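Local coordinates for protein adenosine kinase, putative (Trypanosoma brucei, PDB 3OTX) that probably catalyses the magnesium-dependent transfer of phosphate from ATP to adenosine, making AMP in purine salvage, at residues I196-P201 with D219-N224; E244-A249 with R261-T266. The protein carries 1 engineered substitution. All blocks are in the same frame, centred on the assembly; numbering follows the deposited sequence. Where two conformers were deposited one is given.

Contact 1 of 2, residues I196-P201 with D219-N224. With AP5 (bis(adenosine)-5'-pentaphosphate), chain C.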
loop_
_atom_site.group_PDB
_atom_site.type_symbol
_atom_site.label_atom_id
_atom_site.label_comp_id
_atom_site.label_asym_id
_atom_site.label_seq_id
_atom_site.Cartn_x
_atom_site.Cartn_y
_atom_site.Cartn_z
ATOM N N ILE A 196 4.657 7.803 -0.445
ATOM C CA ILE A 196 4.227 6.913 0.637
ATOM C C ILE A 196 2.721 6.915 0.748
ATOM O O ILE A 196 2.062 7.914 0.384
ATOM C CB ILE A 196 4.800 7.314 2.006
ATOM C CG1 ILE A 196 4.474 8.768 2.366
ATOM C CG2 ILE A 196 6.259 7.078 2.058
ATOM C CD1 ILE A 196 5.101 9.199 3.660
ATOM N N ASN A 197 2.162 5.813 1.231
ATOM C CA ASN A 197 0.774 5.775 1.657
ATOM C C ASN A 197 0.775 5.777 3.177
ATOM O O ASN A 197 1.643 5.178 3.767
ATOM C CB ASN A 197 0.111 4.511 1.089
ATOM C CG ASN A 197 -1.307 4.290 1.604
ATOM O OD1 ASN A 197 -1.583 3.275 2.212
ATOM N ND2 ASN A 197 -2.190 5.239 1.366
ATOM N N LEU A 198 -0.215 6.404 3.795
ATOM C CA LEU A 198 -0.291 6.401 5.252
ATOM C C LEU A 198 -0.690 5.059 5.867
ATOM O O LEU A 198 -0.445 4.836 7.055
ATOM C CB LEU A 198 -1.211 7.532 5.724
ATOM C CG LEU A 198 -0.725 8.949 5.382
ATOM C CD1 LEU A 198 -1.620 9.976 6.080
ATOM C CD2 LEU A 198 0.756 9.123 5.814
ATOM N N SER A 199 -1.320 4.192 5.059
ATOM C CA SER A 199 -1.627 2.757 5.388
ATOM C C SER A 199 -2.657 2.476 6.462
ATOM O O SER A 199 -3.552 1.647 6.250
ATOM C CB SER A 199 -0.359 1.963 5.726
ATOM O OG SER A 199 0.529 1.868 4.615
ATOM N N ALA A 200 -2.516 3.082 7.630
ATOM C CA ALA A 200 -3.441 2.801 8.727
ATOM C C ALA A 200 -3.352 3.854 9.787
ATOM O O ALA A 200 -2.268 4.370 10.059
ATOM C CB ALA A 200 -3.130 1.402 9.344
ATOM N N PRO A 201 -4.480 4.150 10.444
ATOM C CA PRO A 201 -4.376 5.081 11.541
ATOM C C PRO A 201 -3.304 4.713 12.550
ATOM O O PRO A 201 -2.688 5.620 13.096
ATOM C CB PRO A 201 -5.778 5.048 12.172
ATOM C CG PRO A 201 -6.671 4.783 10.984
ATOM C CD PRO A 201 -5.884 3.811 10.112
ATOM N N ASP A 219 7.686 13.188 -1.673
ATOM C CA ASP A 219 6.996 14.048 -2.631
ATOM C C ASP A 219 5.469 13.858 -2.632
ATOM O O ASP A 219 4.735 14.858 -2.566
ATOM C CB ASP A 219 7.552 13.832 -4.020
ATOM C CG ASP A 219 9.054 13.974 -4.059
ATOM O OD1 ASP A 219 9.566 15.087 -3.846
ATOM O OD2 ASP A 219 9.738 12.984 -4.300
ATOM N N ILE A 220 4.980 12.610 -2.665
ATOM C CA ILE A 220 3.549 12.406 -2.783
ATOM C C ILE A 220 3.100 11.578 -1.573
ATOM O O ILE A 220 3.655 10.527 -1.287
ATOM C CB ILE A 220 3.189 11.693 -4.100
ATOM C CG1 ILE A 220 3.757 12.471 -5.304
ATOM C CG2 ILE A 220 1.680 11.493 -4.194
ATOM C CD1 ILE A 220 3.030 12.213 -6.609
ATOM N N ILE A 221 2.107 12.103 -0.867
ATOM C CA ILE A 221 1.506 11.421 0.245
ATOM C C ILE A 221 0.104 11.017 -0.183
ATOM O O ILE A 221 -0.683 11.862 -0.609
ATOM C CB ILE A 221 1.372 12.331 1.462
ATOM C CG1 ILE A 221 2.758 12.858 1.914
ATOM C CG2 ILE A 221 0.615 11.582 2.585
ATOM C CD1 ILE A 221 2.695 14.011 2.892
ATOM N N VAL A 222 -0.199 9.722 -0.068
ATOM C CA VAL A 222 -1.509 9.194 -0.476
ATOM C C VAL A 222 -2.151 8.576 0.775
ATOM O O VAL A 222 -1.470 7.925 1.580
ATOM C CB VAL A 222 -1.343 8.133 -1.585
ATOM C CG1 VAL A 222 -2.704 7.538 -1.998
ATOM C CG2 VAL A 222 -0.698 8.760 -2.809
ATOM N N ALA A 223 -3.450 8.824 0.979
ATOM C CA ALA A 223 -4.175 8.212 2.094
ATOM C C ALA A 223 -5.659 8.186 1.803
ATOM O O ALA A 223 -6.096 8.701 0.801
ATOM C CB ALA A 223 -3.938 8.973 3.370
ATOM N N ASN A 224 -6.422 7.562 2.681
ATOM C CA ASN A 224 -7.867 7.684 2.621
ATOM C C ASN A 224 -8.392 8.732 3.604
ATOM O O ASN A 224 -7.623 9.361 4.331
ATOM C CB ASN A 224 -8.527 6.314 2.846
ATOM C CG ASN A 224 -8.285 5.775 4.230
ATOM O OD1 ASN A 224 -7.759 6.470 5.102
ATOM N ND2 ASN A 224 -8.663 4.528 4.447
HETATM P PA AP5 C . -11.350 4.177 -0.477
HETATM O O1A AP5 C . -12.530 3.536 0.246
HETATM O O2A AP5 C . -11.143 5.641 -0.146
HETATM O O3A AP5 C . -9.947 3.443 -0.183
HETATM P PB AP5 C . -9.458 2.813 1.220
HETATM O O1B AP5 C . -10.225 3.345 2.390
HETATM O O2B AP5 C . -7.975 2.949 1.247
HETATM O O3B AP5 C . -9.873 1.299 0.954
HETATM P PG AP5 C . -10.120 0.051 1.910
HETATM O O1G AP5 C . -11.042 -0.875 1.179
HETATM O O2G AP5 C . -10.746 0.387 3.246
HETATM O O3G AP5 C . -8.687 -0.546 1.940
HETATM P PD AP5 C . -8.107 -1.843 2.711
HETATM O O1D AP5 C . -9.143 -2.587 3.535
HETATM O O2D AP5 C . -6.856 -1.364 3.392
HETATM O O3D AP5 C . -7.776 -2.803 1.462
HETATM P PE AP5 C . -6.410 -2.804 0.603
HETATM O O1E AP5 C . -5.944 -1.391 0.394
HETATM O O2E AP5 C . -6.604 -3.680 -0.634
HETATM O O5F AP5 C . -11.540 3.899 -2.045
HETATM C C5F AP5 C . -10.508 4.225 -2.975
HETATM C C4F AP5 C . -11.122 4.404 -4.342
HETATM O O4F AP5 C . -11.882 3.239 -4.693
HETATM C C3F AP5 C . -12.149 5.528 -4.438
HETATM O O3F AP5 C . -11.500 6.743 -4.724
HETATM C C2F AP5 C . -13.088 5.050 -5.507
HETATM O O2F AP5 C . -12.542 5.314 -6.775
HETATM C C1F AP5 C . -13.077 3.531 -5.308
HETATM N N9A AP5 C . -14.166 3.040 -4.415
HETATM C C8A AP5 C . -14.024 2.547 -3.114
HETATM N N7A AP5 C . -15.260 2.187 -2.672
HETATM C C5A AP5 C . -16.161 2.423 -3.655
HETATM C C6A AP5 C . -17.517 2.213 -3.773
HETATM N N6A AP5 C . -18.218 1.580 -2.829
HETATM N N1A AP5 C . -18.142 2.557 -4.947
HETATM C C2A AP5 C . -17.445 3.085 -6.023
HETATM N N3A AP5 C . -16.086 3.279 -5.896
HETATM C C4A AP5 C . -15.456 2.936 -4.755
HETATM O O5J AP5 C . -5.340 -3.513 1.598
HETATM C C5J AP5 C . -5.552 -4.850 2.021
HETATM C C4J AP5 C . -4.158 -5.432 2.177
HETATM O O4J AP5 C . -3.503 -4.880 3.330
HETATM C C3J AP5 C . -4.147 -6.938 2.461
HETATM O O3J AP5 C . -3.752 -7.602 1.260
HETATM C C2J AP5 C . -3.145 -7.113 3.614
HETATM O O2J AP5 C . -2.201 -8.155 3.396
HETATM C C1J AP5 C . -2.461 -5.768 3.641
HETATM N N9B AP5 C . -1.856 -5.441 4.941
HETATM C C8B AP5 C . -2.529 -5.373 6.131
HETATM N N7B AP5 C . -1.610 -5.090 7.089
HETATM C C5B AP5 C . -0.375 -4.977 6.505
HETATM C C6B AP5 C . 0.898 -4.690 7.013
HETATM N N6B AP5 C . 1.165 -4.537 8.320
HETATM N N1B AP5 C . 1.921 -4.697 6.105
HETATM C C2B AP5 C . 1.756 -4.856 4.748
HETATM N N3B AP5 C . 0.510 -5.182 4.255
HETATM C C4B AP5 C . -0.535 -5.199 5.136
#

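Contact 2 of 2, residues E244-A249 with R261-T266. With AP5 (bis(adenosine)-5'-pentaphosphate), chain C.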
loop_
_atom_site.group_PDB
_atom_site.type_symbol
_atom_site.label_atom_id
_atom_site.label_comp_id
_atom_site.label_asym_id
_atom_site.label_seq_id
_atom_site.Cartn_x
_atom_site.Cartn_y
_atom_site.Cartn_z
ATOM N N GLU A 244 -8.887 20.781 3.656
ATOM C CA GLU A 244 -7.994 21.615 4.490
ATOM C C GLU A 244 -6.789 20.803 4.970
ATOM O O GLU A 244 -5.663 21.283 4.955
ATOM C CB GLU A 244 -8.769 22.241 5.670
ATOM C CG GLU A 244 -7.930 23.096 6.620
ATOM C CD GLU A 244 -7.289 24.301 5.934
ATOM O OE1 GLU A 244 -7.725 24.686 4.826
ATOM O OE2 GLU A 244 -6.324 24.837 6.511
ATOM N N ILE A 245 -7.021 19.552 5.361
ATOM C CA ILE A 245 -5.913 18.672 5.760
ATOM C C ILE A 245 -4.914 18.519 4.620
ATOM O O ILE A 245 -3.696 18.606 4.834
ATOM C CB ILE A 245 -6.434 17.308 6.285
ATOM C CG1 ILE A 245 -7.350 17.540 7.493
ATOM C CG2 ILE A 245 -5.277 16.382 6.688
ATOM C CD1 ILE A 245 -8.199 16.317 7.894
ATOM N N ALA A 246 -5.416 18.295 3.408
ATOM C CA ALA A 246 -4.557 18.202 2.224
ATOM C C ALA A 246 -3.755 19.498 1.970
ATOM O O ALA A 246 -2.541 19.430 1.741
ATOM C CB ALA A 246 -5.359 17.775 0.979
ATOM N N ARG A 247 -4.425 20.655 2.040
ATOM C CA ARG A 247 -3.780 21.962 1.888
ATOM C C ARG A 247 -2.616 22.075 2.862
ATOM O O ARG A 247 -1.492 22.448 2.481
ATOM C CB ARG A 247 -4.825 23.058 2.178
ATOM C CG ARG A 247 -4.414 24.490 1.902
ATOM C CD ARG A 247 -5.670 25.382 1.962
ATOM N NE ARG A 247 -6.492 25.236 0.758
ATOM C CZ ARG A 247 -7.750 24.789 0.707
ATOM N NH1 ARG A 247 -8.423 24.435 1.805
ATOM N NH2 ARG A 247 -8.351 24.712 -0.471
ATOM N N ARG A 248 -2.883 21.763 4.122
ATOM C CA ARG A 248 -1.850 21.883 5.158
ATOM C C ARG A 248 -0.718 20.830 4.989
ATOM O O ARG A 248 0.445 21.092 5.324
ATOM C CB ARG A 248 -2.459 21.795 6.554
ATOM C CG ARG A 248 -3.474 22.850 6.897
ATOM C CD ARG A 248 -3.963 22.656 8.307
ATOM N NE ARG A 248 -5.091 23.530 8.615
ATOM C CZ ARG A 248 -5.599 23.709 9.827
ATOM N NH1 ARG A 248 -5.071 23.076 10.871
ATOM N NH2 ARG A 248 -6.626 24.529 10.001
ATOM N N ALA A 249 -1.030 19.640 4.495
ATOM C CA ALA A 249 0.033 18.632 4.307
ATOM C C ALA A 249 0.941 19.063 3.175
ATOM O O ALA A 249 2.101 18.656 3.106
ATOM C CB ALA A 249 -0.586 17.267 4.002
ATOM N N ARG A 261 5.459 18.852 -3.679
ATOM C CA ARG A 261 4.657 18.021 -2.784
ATOM C C ARG A 261 3.218 17.899 -3.300
ATOM O O ARG A 261 2.595 18.899 -3.680
ATOM C CB ARG A 261 4.763 18.627 -1.360
ATOM C CG ARG A 261 3.725 18.245 -0.332
ATOM C CD ARG A 261 3.807 16.776 0.177
ATOM N NE ARG A 261 5.079 16.385 0.838
ATOM C CZ ARG A 261 5.547 16.869 1.995
ATOM N NH1 ARG A 261 4.919 17.838 2.651
ATOM N NH2 ARG A 261 6.694 16.398 2.487
ATOM N N VAL A 262 2.717 16.662 -3.345
ATOM C CA VAL A 262 1.364 16.354 -3.810
ATOM C C VAL A 262 0.698 15.565 -2.686
ATOM O O VAL A 262 1.326 14.679 -2.093
ATOM C CB VAL A 262 1.384 15.470 -5.095
ATOM C CG1 VAL A 262 -0.052 15.145 -5.622
ATOM C CG2 VAL A 262 2.237 16.104 -6.183
ATOM N N VAL A 263 -0.571 15.845 -2.410
ATOM C CA VAL A 263 -1.303 15.076 -1.425
ATOM C C VAL A 263 -2.579 14.568 -2.088
ATOM O O VAL A 263 -3.290 15.333 -2.750
ATOM C CB VAL A 263 -1.594 15.919 -0.166
ATOM C CG1 VAL A 263 -2.339 15.135 0.885
ATOM C CG2 VAL A 263 -0.270 16.461 0.463
ATOM N N VAL A 264 -2.863 13.275 -1.918
ATOM C CA VAL A 264 -4.023 12.642 -2.550
ATOM C C VAL A 264 -4.781 11.884 -1.470
ATOM O O VAL A 264 -4.236 10.937 -0.907
ATOM C CB VAL A 264 -3.562 11.607 -3.602
ATOM C CG1 VAL A 264 -4.773 10.932 -4.278
ATOM C CG2 VAL A 264 -2.655 12.252 -4.662
ATOM N N PHE A 265 -6.021 12.270 -1.189
ATOM C CA PHE A 265 -6.841 11.597 -0.171
ATOM C C PHE A 265 -8.116 11.086 -0.832
ATOM O O PHE A 265 -8.939 11.876 -1.327
ATOM C CB PHE A 265 -7.252 12.553 0.967
ATOM C CG PHE A 265 -6.127 13.026 1.832
ATOM C CD1 PHE A 265 -5.049 12.193 2.125
ATOM C CD2 PHE A 265 -6.183 14.312 2.401
ATOM C CE1 PHE A 265 -4.019 12.633 2.969
ATOM C CE2 PHE A 265 -5.158 14.757 3.245
ATOM C CZ PHE A 265 -4.082 13.906 3.507
ATOM N N THR A 266 -8.273 9.770 -0.829
ATOM C CA THR A 266 -9.450 9.140 -1.401
ATOM C C THR A 266 -10.588 9.134 -0.386
ATOM O O THR A 266 -10.362 9.163 0.838
ATOM C CB THR A 266 -9.172 7.705 -1.892
ATOM O OG1 THR A 266 -8.741 6.899 -0.783
ATOM C CG2 THR A 266 -8.065 7.694 -2.944
HETATM P PA AP5 C . -11.350 4.177 -0.477
HETATM O O1A AP5 C . -12.530 3.536 0.246
HETATM O O2A AP5 C . -11.143 5.641 -0.146
HETATM O O3A AP5 C . -9.947 3.443 -0.183
HETATM P PB AP5 C . -9.458 2.813 1.220
HETATM O O1B AP5 C . -10.225 3.345 2.390
HETATM O O2B AP5 C . -7.975 2.949 1.247
HETATM O O3B AP5 C . -9.873 1.299 0.954
HETATM P PG AP5 C . -10.120 0.051 1.910
HETATM O O1G AP5 C . -11.042 -0.875 1.179
HETATM O O2G AP5 C . -10.746 0.387 3.246
HETATM O O3G AP5 C . -8.687 -0.546 1.940
HETATM P PD AP5 C . -8.107 -1.843 2.711
HETATM O O1D AP5 C . -9.143 -2.587 3.535
HETATM O O2D AP5 C . -6.856 -1.364 3.392
HETATM O O3D AP5 C . -7.776 -2.803 1.462
HETATM P PE AP5 C . -6.410 -2.804 0.603
HETATM O O1E AP5 C . -5.944 -1.391 0.394
HETATM O O2E AP5 C . -6.604 -3.680 -0.634
HETATM O O5F AP5 C . -11.540 3.899 -2.045
HETATM C C5F AP5 C . -10.508 4.225 -2.975
HETATM C C4F AP5 C . -11.122 4.404 -4.342
HETATM O O4F AP5 C . -11.882 3.239 -4.693
HETATM C C3F AP5 C . -12.149 5.528 -4.438
HETATM O O3F AP5 C . -11.500 6.743 -4.724
HETATM C C2F AP5 C . -13.088 5.050 -5.507
HETATM O O2F AP5 C . -12.542 5.314 -6.775
HETATM C C1F AP5 C . -13.077 3.531 -5.308
HETATM N N9A AP5 C . -14.166 3.040 -4.415
HETATM C C8A AP5 C . -14.024 2.547 -3.114
HETATM N N7A AP5 C . -15.260 2.187 -2.672
HETATM C C5A AP5 C . -16.161 2.423 -3.655
HETATM C C6A AP5 C . -17.517 2.213 -3.773
HETATM N N6A AP5 C . -18.218 1.580 -2.829
HETATM N N1A AP5 C . -18.142 2.557 -4.947
HETATM C C2A AP5 C . -17.445 3.085 -6.023
HETATM N N3A AP5 C . -16.086 3.279 -5.896
HETATM C C4A AP5 C . -15.456 2.936 -4.755
HETATM O O5J AP5 C . -5.340 -3.513 1.598
HETATM C C5J AP5 C . -5.552 -4.850 2.021
HETATM C C4J AP5 C . -4.158 -5.432 2.177
HETATM O O4J AP5 C . -3.503 -4.880 3.330
HETATM C C3J AP5 C . -4.147 -6.938 2.461
HETATM O O3J AP5 C . -3.752 -7.602 1.260
HETATM C C2J AP5 C . -3.145 -7.113 3.614
HETATM O O2J AP5 C . -2.201 -8.155 3.396
HETATM C C1J AP5 C . -2.461 -5.768 3.641
HETATM N N9B AP5 C . -1.856 -5.441 4.941
HETATM C C8B AP5 C . -2.529 -5.373 6.131
HETATM N N7B AP5 C . -1.610 -5.090 7.089
HETATM C C5B AP5 C . -0.375 -4.977 6.505
HETATM C C6B AP5 C . 0.898 -4.690 7.013
HETATM N N6B AP5 C . 1.165 -4.537 8.320
HETATM N N1B AP5 C . 1.921 -4.697 6.105
HETATM C C2B AP5 C . 1.756 -4.856 4.748
HETATM N N3B AP5 C . 0.510 -5.182 4.255
HETATM C C4B AP5 C . -0.535 -5.199 5.136
#

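Contact 1 of 2, residues I196-P201 with D219-N224
I196 pairs with I220 and V222 through the backbone, in a parallel ladder between strands 193-197 and 220-224. I196 N donates to I220 O, and V222 N donates to I196 O at 2.9 Å, so that I196 straddles its bridge partner I221. The ladder runs one bond further, past the end of the first strand, where L198 N reaches V222 O at 3.0 Å. That oxygen is heavily used: N197 CA lies 3.1 Å from V222 O in a CH···O contact, and N197 ND2 makes a weak bond to the same V222 O, bent to 129° and doubtful because N197 was deposited in two conformers.

The apolar packing falls on the face that carries I196 and I221. L198 spreads its fork over two residues of the other strand: CD1 rests 3.7 Å from A223 CB, while CD2 meets I221 CG2 at 4.1 Å, the L198 and I221 side chains crossing obliquely. V222 points to the other face, with N197.

N224, the last residue of strand 220-224, is one of the ADP-binding residues. Its amide is split between two jobs: OD1 caps E227 N as the N-cap of helix 225-235, and ND2 donates almost straight to O1B of the AP5 phosphate PB, 2.8 Å away. The cap thus fixes the rotation of the group that grips the phosphate.

In this ribokinase-type fold the two strands belong to the large central sheet, joined by a beta-alpha-beta crossover through helices 201-206 and 208-214. Strand 165-169 flanks the pair on one side, with Y167 touching N197, and strand 262-267 on the other. Helix 225-235 covers L198 with E227 and F231.

Contact 2 of 2, residues E244-A249 with R261-T266
A246 and A249, one turn apart on helix 242-251, leave a low stretch of helix surface; V263 lies across both methyls and F265 against A246. The helix segment runs nearly antiparallel to the strand, at 157°, with the axes only 8.1 Å apart, a close approach that the two small alanines permit. V263 CG2 presses on A249 CB at 3.6 Å, and V263 CG1 rests on A246 CB at 4.0 Å.

F265 supplies the larger bump. Its CE2 corner pushes in beside the helix backbone, 3.6 Å from A246 N, which lies at the ring edge, and also abuts A246 CB. I245 CG2 meets the same F265 CE2 obliquely, at 3.8 Å. On one ring face V263 CG1 sits 3.4 Å above the plane, offset toward the rim, so V263 and F265 form a continuous ridge.

This is helix-on-sheet packing of the alpha/beta ribokinase-type fold: helix 242-251 lies on one face of the large central sheet, against the strand that carries T266 of the nucleotide site.

Just before the strand, R261 folds back, bent at chi2 and chi3, and NH1 donates to A249 O at 3.0 Å. NH1 also bonds V253 O, NH2 bonds P254 O and NE bonds T218 O. Backbone carbonyls thus satisfy this buried arginine, whose positive charge would probably be favoured near the C-terminal part of the helix, where A249 O points outward.

How the contacts relate
Contact 1 comes first along the chain and contact 2 follows, their centres about 10 Å apart; they meet because strands 220-224 and 262-267 lie side by side in one sheet. Probable hydrogen bonds join D219 O to V262 N at 2.8 Å and I221 O to V264 N at 2.9 Å, while F265 also touches A223. Both strands reach AP5 near their C-terminal ends. There T266 OG1 donates to phosphate oxygen O2A at 2.8 Å, next to the phosphate held by N224, and N224 CA packs 3.6 Å from T266 OG1. Contact 1 also approaches the predicted proton acceptor D301, about 5 Å from N197 between side chains.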